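Local coordinates for protein phosphatidylinositol-specific phospholipase C1 (Streptomyces antibioticus, PDB 3H4X) that belongs to the phosphatidylinositol-specific phospholipase C family and folds as a single-domain beta/alpha barrel of the TIM type, at residues A[38-43]-A[59-64]; A[119-124]-A[187-192]; A[238-243]-A[269-274]; A[260-265]-A[285-290]. All blocks are in the same frame, centred on the assembly; numbering follows the deposited sequence.

Contact 1. Residues A[38-43]-A[59-64]. With EOH (ethanol), chain T.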
# COMPACT_ATOMS: atom_id res chain seq x y z
N ASN A 38 3.87 9.06 3.00
CA ASN A 38 3.63 9.67 4.31
C ASN A 38 2.41 10.59 4.33
O ASN A 38 2.49 11.76 4.74
CB ASN A 38 4.86 10.44 4.78
CG ASN A 38 5.92 9.54 5.37
OD1 ASN A 38 5.88 8.32 5.21
ND2 ASN A 38 6.87 10.14 6.08
N ALA A 39 1.26 10.05 3.91
CA ALA A 39 0.03 10.82 3.74
C ALA A 39 -0.63 11.20 5.06
O ALA A 39 -1.58 11.98 5.08
CB ALA A 39 -0.93 10.05 2.86
N TYR A 40 -0.13 10.63 6.15
CA TYR A 40 -0.67 10.87 7.49
C TYR A 40 -0.01 12.08 8.14
O TYR A 40 -0.34 12.44 9.27
CB TYR A 40 -0.41 9.64 8.37
CG TYR A 40 1.06 9.36 8.49
CD1 TYR A 40 1.82 9.95 9.49
CD2 TYR A 40 1.72 8.56 7.57
CE1 TYR A 40 3.17 9.73 9.60
CE2 TYR A 40 3.07 8.32 7.65
CZ TYR A 40 3.80 8.91 8.68
OH TYR A 40 5.16 8.72 8.80
N GLU A 41 0.92 12.71 7.44
CA GLU A 41 1.63 13.86 8.00
C GLU A 41 0.83 15.14 7.88
O GLU A 41 0.37 15.51 6.80
CB GLU A 41 3.01 14.02 7.37
CG GLU A 41 3.96 12.88 7.73
CD GLU A 41 5.40 13.17 7.37
OE1 GLU A 41 5.64 13.67 6.25
OE2 GLU A 41 6.28 12.89 8.21
N LYS A 42 0.66 15.83 9.01
CA LYS A 42 -0.15 17.04 9.07
C LYS A 42 0.36 18.13 8.12
O LYS A 42 -0.42 18.95 7.63
CB LYS A 42 -0.23 17.55 10.51
CG LYS A 42 -1.04 16.63 11.43
CD LYS A 42 -0.88 16.98 12.90
CE LYS A 42 0.41 16.43 13.49
NZ LYS A 42 0.49 16.64 14.96
N GLU A 43 1.66 18.13 7.85
CA GLU A 43 2.27 19.10 6.95
C GLU A 43 1.79 18.93 5.51
O GLU A 43 1.74 19.89 4.74
CB GLU A 43 3.80 19.00 7.01
CG GLU A 43 4.53 20.00 6.13
CD GLU A 43 6.03 19.77 6.13
OE1 GLU A 43 6.47 18.67 6.52
OE2 GLU A 43 6.78 20.70 5.75
N LEU A 59 -2.04 5.89 -0.70
CA LEU A 59 -1.70 6.72 0.46
C LEU A 59 -0.86 5.86 1.37
O LEU A 59 -1.24 4.75 1.72
CB LEU A 59 -2.96 7.17 1.19
CG LEU A 59 -3.94 8.01 0.38
CD1 LEU A 59 -5.22 8.23 1.17
CD2 LEU A 59 -3.33 9.33 -0.05
N GLU A 60 0.29 6.39 1.78
CA GLU A 60 1.21 5.60 2.58
C GLU A 60 1.17 5.97 4.06
O GLU A 60 1.09 7.15 4.41
CB GLU A 60 2.62 5.74 2.02
CG GLU A 60 3.64 4.81 2.63
CD GLU A 60 4.99 4.99 2.00
OE1 GLU A 60 5.11 5.82 1.07
OE2 GLU A 60 5.94 4.30 2.43
N LEU A 61 1.20 4.94 4.90
CA LEU A 61 1.13 5.05 6.35
C LEU A 61 2.29 4.31 6.99
O LEU A 61 2.63 3.20 6.56
CB LEU A 61 -0.15 4.40 6.87
CG LEU A 61 -1.49 4.93 6.38
CD1 LEU A 61 -2.63 4.14 7.00
CD2 LEU A 61 -1.62 6.40 6.72
N ASP A 62 2.88 4.90 8.03
CA ASP A 62 3.93 4.27 8.82
C ASP A 62 3.36 3.82 10.16
O ASP A 62 2.85 4.64 10.93
CB ASP A 62 5.08 5.25 9.07
CG ASP A 62 5.85 5.59 7.81
OD1 ASP A 62 5.95 4.74 6.90
OD2 ASP A 62 6.37 6.72 7.72
N LEU A 63 3.43 2.51 10.43
CA LEU A 63 2.89 1.93 11.66
C LEU A 63 3.99 1.33 12.52
O LEU A 63 4.98 0.80 12.01
CB LEU A 63 1.88 0.83 11.36
CG LEU A 63 0.59 1.22 10.65
CD1 LEU A 63 -0.35 0.03 10.62
CD2 LEU A 63 -0.07 2.43 11.30
N TRP A 64 3.77 1.36 13.82
CA TRP A 64 4.69 0.77 14.79
C TRP A 64 3.95 -0.23 15.66
O TRP A 64 2.93 0.11 16.26
CB TRP A 64 5.31 1.86 15.67
CG TRP A 64 6.04 2.91 14.91
CD1 TRP A 64 5.49 3.92 14.16
CD2 TRP A 64 7.46 3.08 14.83
NE1 TRP A 64 6.49 4.70 13.62
CE2 TRP A 64 7.70 4.21 14.02
CE3 TRP A 64 8.55 2.40 15.38
CZ2 TRP A 64 8.99 4.66 13.74
CZ3 TRP A 64 9.82 2.85 15.10
CH2 TRP A 64 10.03 3.96 14.28
C1 EOH T . 9.20 2.28 0.33
C2 EOH T . 10.61 2.45 0.87
O EOH T . 8.39 3.43 0.51
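With CG lodged between the backbone N and the carbonyl carbon (chi1 60°), Tyr-40 lays its ring along strand 59-64, while Asp-62 carries its carboxylate beside its own backbone N and toward the ring's far end. There Tyr-40 OH donates to Asp-62 OD2 at 2.6 Å, a short bond. The hydroxyl arrives on the anti side of the carboxylate, 29° out of its plane, and ring and carboxylate are turned 68° against each other. Glu-60 O lies at the ring's edge, 3.5 Å from Tyr-40 CD2, and Glu-41 CG of the same loop lies over one face, toward the rim. The phenol-carboxylate bond ties the loop's buried tyrosine to the strand.

One residue earlier the link is made by backbone: Ala-39 N donates to Glu-60 O over 2.9 Å. Next to it the contact turns apolar. Ala-39 CB meets Leu-59 CD2 at 3.8 Å, and Tyr-40 CB rests on Leu-61 CD2 at the same 3.8 Å. Asn-38 opens a type I turn that ends at Glu-41, and Lys-44 bonds Asn-38 O from outside. Phe-48 of helix 48-52 packs on both leucines. Farther along the loop, Lys-42 forms a salt bridge with Asp-101, and these two with Asn-83 line a pocket holding an acetyl group. The arrangement is that of a beta/alpha barrel, in which the loop leaving strand 31-36 runs on alongside the next parallel strand, 58-64.

Contact 2. Residues A[119-124]-A[187-192]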
# COMPACT_ATOMS: atom_id res chain seq x y z
N PRO A 119 -19.98 6.91 -1.54
CA PRO A 119 -20.28 5.66 -2.21
C PRO A 119 -19.69 5.64 -3.62
O PRO A 119 -19.78 6.64 -4.33
CB PRO A 119 -21.81 5.64 -2.26
CG PRO A 119 -22.24 7.05 -2.00
CD PRO A 119 -21.19 7.63 -1.12
N GLY A 120 -19.09 4.53 -4.00
CA GLY A 120 -18.54 4.39 -5.34
C GLY A 120 -17.23 5.13 -5.56
O GLY A 120 -16.85 5.37 -6.70
N HIS A 121 -16.55 5.48 -4.48
CA HIS A 121 -15.28 6.19 -4.58
C HIS A 121 -14.24 5.39 -5.36
O HIS A 121 -14.34 4.17 -5.49
CB HIS A 121 -14.73 6.59 -3.20
CG HIS A 121 -14.47 5.44 -2.28
ND1 HIS A 121 -13.36 4.63 -2.39
CD2 HIS A 121 -15.15 4.99 -1.20
CE1 HIS A 121 -13.38 3.72 -1.43
NE2 HIS A 121 -14.46 3.92 -0.69
N ARG A 122 -13.23 6.07 -5.88
CA ARG A 122 -12.12 5.40 -6.53
C ARG A 122 -11.49 4.38 -5.59
O ARG A 122 -11.45 4.58 -4.38
CB ARG A 122 -11.06 6.43 -6.92
CG ARG A 122 -10.29 6.97 -5.72
CD ARG A 122 -9.54 8.25 -6.05
NE ARG A 122 -8.63 8.63 -4.98
CZ ARG A 122 -8.98 9.29 -3.88
NH1 ARG A 122 -10.24 9.67 -3.69
NH2 ARG A 122 -8.07 9.59 -2.97
N PRO A 123 -10.98 3.27 -6.14
CA PRO A 123 -10.27 2.34 -5.26
C PRO A 123 -9.01 3.01 -4.72
O PRO A 123 -8.31 3.72 -5.45
CB PRO A 123 -9.91 1.18 -6.20
CG PRO A 123 -9.90 1.79 -7.56
CD PRO A 123 -10.96 2.85 -7.55
N ILE A 124 -8.72 2.78 -3.44
CA ILE A 124 -7.57 3.39 -2.80
C ILE A 124 -6.71 2.32 -2.17
O ILE A 124 -7.20 1.46 -1.43
CB ILE A 124 -7.99 4.44 -1.75
CG1 ILE A 124 -8.69 5.62 -2.44
CG2 ILE A 124 -6.79 4.91 -0.94
CD1 ILE A 124 -9.34 6.59 -1.49
N GLY A 187 -15.46 1.94 -4.52
CA GLY A 187 -15.83 1.78 -3.13
C GLY A 187 -14.99 0.78 -2.36
O GLY A 187 -15.42 0.31 -1.30
N LYS A 188 -13.80 0.45 -2.87
CA LYS A 188 -12.92 -0.51 -2.19
C LYS A 188 -11.62 0.11 -1.70
O LYS A 188 -11.08 1.04 -2.31
CB LYS A 188 -12.59 -1.69 -3.10
CG LYS A 188 -13.80 -2.50 -3.54
CD LYS A 188 -14.44 -3.25 -2.38
CE LYS A 188 -15.70 -3.97 -2.84
NZ LYS A 188 -16.31 -4.78 -1.76
N PHE A 189 -11.13 -0.45 -0.60
CA PHE A 189 -9.78 -0.20 -0.13
C PHE A 189 -8.98 -1.48 -0.31
O PHE A 189 -9.49 -2.58 -0.12
CB PHE A 189 -9.77 0.15 1.35
CG PHE A 189 -10.43 1.46 1.67
CD1 PHE A 189 -9.88 2.66 1.27
CD2 PHE A 189 -11.60 1.48 2.41
CE1 PHE A 189 -10.50 3.87 1.58
CE2 PHE A 189 -12.22 2.68 2.72
CZ PHE A 189 -11.67 3.87 2.30
N LEU A 190 -7.71 -1.31 -0.65
CA LEU A 190 -6.76 -2.40 -0.65
C LEU A 190 -5.61 -2.01 0.26
O LEU A 190 -5.38 -0.83 0.51
CB LEU A 190 -6.26 -2.68 -2.07
CG LEU A 190 -7.33 -3.12 -3.08
CD1 LEU A 190 -8.02 -1.92 -3.72
CD2 LEU A 190 -6.75 -4.02 -4.15
N PHE A 191 -4.90 -3.01 0.77
CA PHE A 191 -3.76 -2.77 1.64
C PHE A 191 -2.53 -3.47 1.10
O PHE A 191 -2.60 -4.63 0.67
CB PHE A 191 -4.05 -3.26 3.06
CG PHE A 191 -5.06 -2.44 3.79
CD1 PHE A 191 -4.65 -1.42 4.64
CD2 PHE A 191 -6.41 -2.67 3.63
CE1 PHE A 191 -5.57 -0.65 5.31
CE2 PHE A 191 -7.34 -1.90 4.30
CZ PHE A 191 -6.92 -0.89 5.14
N GLU A 192 -1.40 -2.77 1.14
CA GLU A 192 -0.08 -3.32 0.81
C GLU A 192 0.78 -3.23 2.07
O GLU A 192 0.75 -2.22 2.77
CB GLU A 192 0.57 -2.49 -0.30
CG GLU A 192 2.04 -2.83 -0.56
CD GLU A 192 2.81 -1.74 -1.30
OE1 GLU A 192 2.23 -0.69 -1.65
OE2 GLU A 192 4.02 -1.95 -1.53
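Gly-187 sets its CA over the face of an imidazole, 3.6 Å from the centroid of the His-121 ring and almost on the ring normal, a CH-pi contact. The ring lies there with His-121 CG between the backbone N and the carbonyl carbon (chi1 60°). Gly-187 N also donates to His-121 O at 2.7 Å, nearly straight at 170°, so one histidine grips the glycine through both main chain and ring. The ring's rotation is set by His-121 ND1, which donates to Arg-122 O at 2.8 Å with the acceptor in the ring plane, and by NE2, bonded to His-115 of helix 104-117. Phe-189 adds its ring obliquely, the two centroids 5.1 Å apart and the planes at 36°.

Beyond the histidine, regular pairing begins. Ile-124 N donates to Lys-188 O (3.1 Å) and Leu-190 N to Ile-124 O (2.9 Å), so Ile-124 is gripped by the residues flanking Phe-189. Ile-124 CB touches Phe-189 CD1 at 4.0 Å; Ile-124 also packs on Trp-114 and Phe-189 on Met-111, both of helix 104-117. This is the N-terminal start of two adjacent parallel strands, 124-130 and 189-195, joined by a helical crossover in the barrel.

Contact 3. Residues A[238-243]-A[269-274]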
# COMPACT_ATOMS: atom_id res chain seq x y z
N ALA A 238 13.82 -2.97 -5.28
CA ALA A 238 13.88 -3.28 -6.70
C ALA A 238 14.99 -4.27 -6.98
O ALA A 238 16.12 -4.11 -6.50
CB ALA A 238 14.09 -2.01 -7.50
N ALA A 239 14.68 -5.30 -7.76
CA ALA A 239 15.64 -6.35 -8.08
C ALA A 239 15.34 -6.94 -9.44
O ALA A 239 14.19 -6.92 -9.89
CB ALA A 239 15.60 -7.44 -7.02
N PRO A 240 16.37 -7.47 -10.12
CA PRO A 240 16.18 -8.11 -11.41
C PRO A 240 15.57 -9.51 -11.28
O PRO A 240 15.52 -10.07 -10.18
CB PRO A 240 17.61 -8.22 -11.96
CG PRO A 240 18.44 -8.34 -10.75
CD PRO A 240 17.79 -7.45 -9.72
N GLY A 241 15.11 -10.06 -12.39
CA GLY A 241 14.52 -11.39 -12.40
C GLY A 241 13.25 -11.45 -11.58
O GLY A 241 12.48 -10.49 -11.53
N ASP A 242 13.01 -12.59 -10.95
CA ASP A 242 11.87 -12.73 -10.06
C ASP A 242 12.36 -12.43 -8.65
O ASP A 242 13.12 -13.21 -8.08
CB ASP A 242 11.32 -14.16 -10.14
CG ASP A 242 10.07 -14.35 -9.31
OD1 ASP A 242 9.85 -13.57 -8.35
OD2 ASP A 242 9.31 -15.29 -9.60
N PRO A 243 11.95 -11.28 -8.09
CA PRO A 243 12.49 -10.90 -6.79
C PRO A 243 12.16 -11.89 -5.68
O PRO A 243 12.82 -11.90 -4.65
CB PRO A 243 11.81 -9.55 -6.51
CG PRO A 243 11.45 -9.03 -7.86
CD PRO A 243 11.08 -10.24 -8.66
N GLY A 269 18.17 0.20 -16.27
CA GLY A 269 18.60 -0.75 -17.29
C GLY A 269 18.80 -2.18 -16.81
O GLY A 269 18.92 -3.09 -17.62
N SER A 270 18.82 -2.37 -15.50
CA SER A 270 19.15 -3.68 -14.93
C SER A 270 17.94 -4.59 -14.73
O SER A 270 18.10 -5.78 -14.46
CB SER A 270 19.87 -3.50 -13.59
OG SER A 270 19.03 -2.87 -12.64
N ILE A 271 16.75 -4.03 -14.85
CA ILE A 271 15.52 -4.76 -14.54
C ILE A 271 14.53 -4.71 -15.69
O ILE A 271 14.24 -3.64 -16.22
CB ILE A 271 14.86 -4.19 -13.27
CG1 ILE A 271 15.81 -4.31 -12.08
CG2 ILE A 271 13.54 -4.90 -12.99
CD1 ILE A 271 15.41 -3.49 -10.88
N ASP A 272 14.02 -5.87 -16.08
CA ASP A 272 12.99 -5.96 -17.10
C ASP A 272 11.62 -5.76 -16.46
O ASP A 272 11.03 -6.70 -15.95
CB ASP A 272 13.05 -7.32 -17.79
CG ASP A 272 11.96 -7.50 -18.82
OD1 ASP A 272 11.23 -6.53 -19.10
OD2 ASP A 272 11.83 -8.63 -19.36
N THR A 273 11.12 -4.53 -16.48
CA THR A 273 9.87 -4.25 -15.79
C THR A 273 8.64 -4.79 -16.52
O THR A 273 7.57 -4.88 -15.94
CB THR A 273 9.69 -2.75 -15.50
OG1 THR A 273 9.83 -2.01 -16.72
CG2 THR A 273 10.73 -2.27 -14.49
N SER A 274 8.79 -5.17 -17.79
CA SER A 274 7.66 -5.74 -18.53
C SER A 274 7.19 -7.05 -17.89
O SER A 274 6.03 -7.42 -18.01
CB SER A 274 8.00 -5.95 -20.00
OG SER A 274 8.86 -7.07 -20.18
O HOH W 1 12.14 -8.61 -14.39
O HOH W 2 14.94 -8.34 -14.77
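Ile-271 packs closely against the chain from Ala-238 to Pro-240, whereas a few ångströms away the two loops are joined through water alone. On the tight side CG1 of Ile-271 stands beside its backbone N (chi1 -60°) and CD1 extends beyond it (chi2 166°), which together lay CD1 along the neighbouring backbone. That methyl, Ile-271 CD1, lies 3.7 Å from Ala-239 N and 3.9 Å from Ala-238 CB. Ile-271 CG1 is 3.8 Å from Pro-240 N, and the proline adds its own ring, Pro-240 CB reaching Ser-270 O at 3.5 Å. Tyr-266 of helix 263-266 packs on both Ala-238 and Ile-271. No direct hydrogen bond crosses the contact.

On the loose side the main chains diverge and water takes over. One water accepts from Gly-241 N and Asp-272 N, each at 2.9 Å, bridging two N-H groups. A second lies 2.7 Å from Asp-272 O, probably donating to it; its reach to Gly-241 O is long and weak. The carboxylate of Asp-272 serves its own segment, where OD1 receives Ser-274 OG at 2.7 Å on the syn side and, weakly, Ser-274 N, a capping bond at the turn into helix 274-278. Gly-241 and Asp-242, with Glu-245, border a pocket holding an acetyl group. The whole is a surface loop-to-loop contact of the barrel, between the connection after strand 232-236 and the one that follows helix 263-266.

Contact 4. Residues A[260-265]-A[285-290]. Unlike the reference sequence in segment 260-265: Ala-264 (reference Pro). With EOH (ethanol), chain J.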
# COMPACT_ATOMS: atom_id res chain seq x y z
N ASP A 260 7.57 -3.48 -4.74
CA ASP A 260 7.69 -2.09 -4.34
C ASP A 260 9.16 -1.73 -4.32
O ASP A 260 9.95 -2.36 -3.60
CB ASP A 260 7.06 -1.95 -2.95
CG ASP A 260 6.92 -0.51 -2.50
OD1 ASP A 260 7.94 0.19 -2.44
OD2 ASP A 260 5.78 -0.10 -2.19
N GLY A 261 9.56 -0.75 -5.11
CA GLY A 261 10.98 -0.42 -5.21
C GLY A 261 11.22 0.94 -5.81
O GLY A 261 10.31 1.60 -6.32
N ASP A 262 12.48 1.36 -5.77
CA ASP A 262 12.90 2.68 -6.20
C ASP A 262 12.74 2.89 -7.71
O ASP A 262 13.25 2.10 -8.52
CB ASP A 262 14.37 2.87 -5.81
CG ASP A 262 14.91 4.21 -6.22
OD1 ASP A 262 14.44 5.23 -5.68
OD2 ASP A 262 15.81 4.23 -7.09
N ALA A 263 12.05 3.96 -8.10
CA ALA A 263 11.77 4.23 -9.51
C ALA A 263 13.04 4.35 -10.36
O ALA A 263 13.13 3.75 -11.43
CB ALA A 263 10.93 5.49 -9.66
N ALA A 264 14.01 5.13 -9.90
CA ALA A 264 15.24 5.31 -10.66
C ALA A 264 15.92 3.96 -10.90
O ALA A 264 16.46 3.70 -11.98
CB ALA A 264 16.18 6.28 -9.96
N THR A 265 15.90 3.10 -9.89
CA THR A 265 16.49 1.78 -10.01
C THR A 265 15.77 0.94 -11.06
O THR A 265 16.40 0.30 -11.91
CB THR A 265 16.51 1.05 -8.65
OG1 THR A 265 17.24 1.85 -7.70
CG2 THR A 265 17.19 -0.30 -8.77
N MET A 285 6.43 2.10 -7.76
CA MET A 285 7.71 2.76 -7.96
C MET A 285 7.79 4.00 -7.08
O MET A 285 7.03 4.96 -7.27
CB MET A 285 7.93 3.13 -9.42
CG MET A 285 7.95 1.94 -10.36
SD MET A 285 8.75 2.39 -11.90
CE MET A 285 8.64 0.86 -12.82
N THR A 286 8.71 3.97 -6.13
CA THR A 286 8.82 5.02 -5.12
C THR A 286 9.84 6.10 -5.52
O THR A 286 10.69 5.89 -6.39
CB THR A 286 9.19 4.43 -3.74
OG1 THR A 286 10.39 3.67 -3.85
CG2 THR A 286 8.07 3.52 -3.23
N ASP A 287 9.74 7.25 -4.88
CA ASP A 287 10.61 8.38 -5.18
C ASP A 287 10.66 8.65 -6.68
O ASP A 287 11.73 8.75 -7.28
CB ASP A 287 12.00 8.16 -4.60
CG ASP A 287 12.01 8.24 -3.09
OD1 ASP A 287 11.42 9.18 -2.54
OD2 ASP A 287 12.60 7.35 -2.45
N ALA A 288 9.48 8.75 -7.28
CA ALA A 288 9.35 8.97 -8.72
C ALA A 288 10.12 10.20 -9.20
O ALA A 288 10.56 10.26 -10.35
CB ALA A 288 7.89 9.08 -9.11
N HIS A 289 10.27 11.18 -8.32
CA HIS A 289 10.95 12.42 -8.68
C HIS A 289 12.46 12.24 -8.89
O HIS A 289 13.10 13.07 -9.55
CB HIS A 289 10.71 13.46 -7.59
CG HIS A 289 11.23 13.06 -6.25
ND1 HIS A 289 10.71 12.01 -5.53
CD2 HIS A 289 12.23 13.58 -5.49
CE1 HIS A 289 11.36 11.89 -4.39
NE2 HIS A 289 12.29 12.83 -4.34
N ASN A 290 13.02 11.17 -8.35
CA ASN A 290 14.47 10.94 -8.43
C ASN A 290 14.91 10.24 -9.71
O ASN A 290 16.10 10.04 -9.93
CB ASN A 290 14.97 10.14 -7.22
CG ASN A 290 15.13 11.00 -5.99
OD1 ASN A 290 15.15 10.49 -4.87
ND2 ASN A 290 15.24 12.31 -6.18
C1 EOH J . 16.16 7.09 -6.12
C2 EOH J . 17.47 6.31 -6.13
O EOH J . 15.80 7.52 -4.83
O HOH W 3 10.45 1.24 -2.42
O HOH W 4 13.81 6.97 -7.72
O HOH W 5 12.80 4.95 -3.49
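Two backbone bonds form the first shell: Thr-286 N donates to Gly-261 O, and Ala-263 N to Thr-286 O, each at 2.9 Å. Both are close to straight and continue the parallel pairing to the very end of the strands. Beside them Ala-263 CB settles on Met-285 CB at 3.8 Å and on Ala-288 CA at 3.9 Å. On the face of Asp-262 and Thr-286, the methyl CG2 of Thr-286 comes 3.4 Å from Asp-260 OD1.

A second shell is water. One molecule donates to both Asp-260 OD1 and Thr-286 OG1. Another accepts from Thr-286 OG1 and bridges Asp-262 OD1 and Asp-287 OD2, which lie 4.3 Å apart; it probably eases their repulsion. A third accepts from Ala-264 N at 2.9 Å and donates to Asp-262 OD1 and Asp-287 O. Asp-262, its CG pointing opposite the backbone N (chi1 179°), serves as N-cap, accepting from Thr-265 N, although its OD2 is less surely placed.

Farther out, Lys-127 forms a salt bridge with Asp-260. Leu-312 of helix 302-314 packs on Ala-263, Met-285 and Ala-288, while strands 232-236 and 319-322 flank the pair.

In the fold
From the N terminus, contact 1 closes first, bringing the loop after strand 31-36 onto strand 58-64. Contact 2 follows in series across a much longer excursion, seating the start of strand 124-130 against that of 189-195; the two touch where Leu-59 packs on Ile-124. Contacts 3 and 4 then cross: 260-265 lies between the segments of contact 3, and 269-274 between those of contact 4. They pack together, Ala-238 on Thr-265 and Thr-273 on Met-285. Contacts 2 and 4 meet inside the barrel through the neighbouring carboxylates of Glu-192 and Asp-260. Contacts 2 and 4 join neighbouring barrel strands, contact 1 seats a loop on one, and contact 3 joins surface loops.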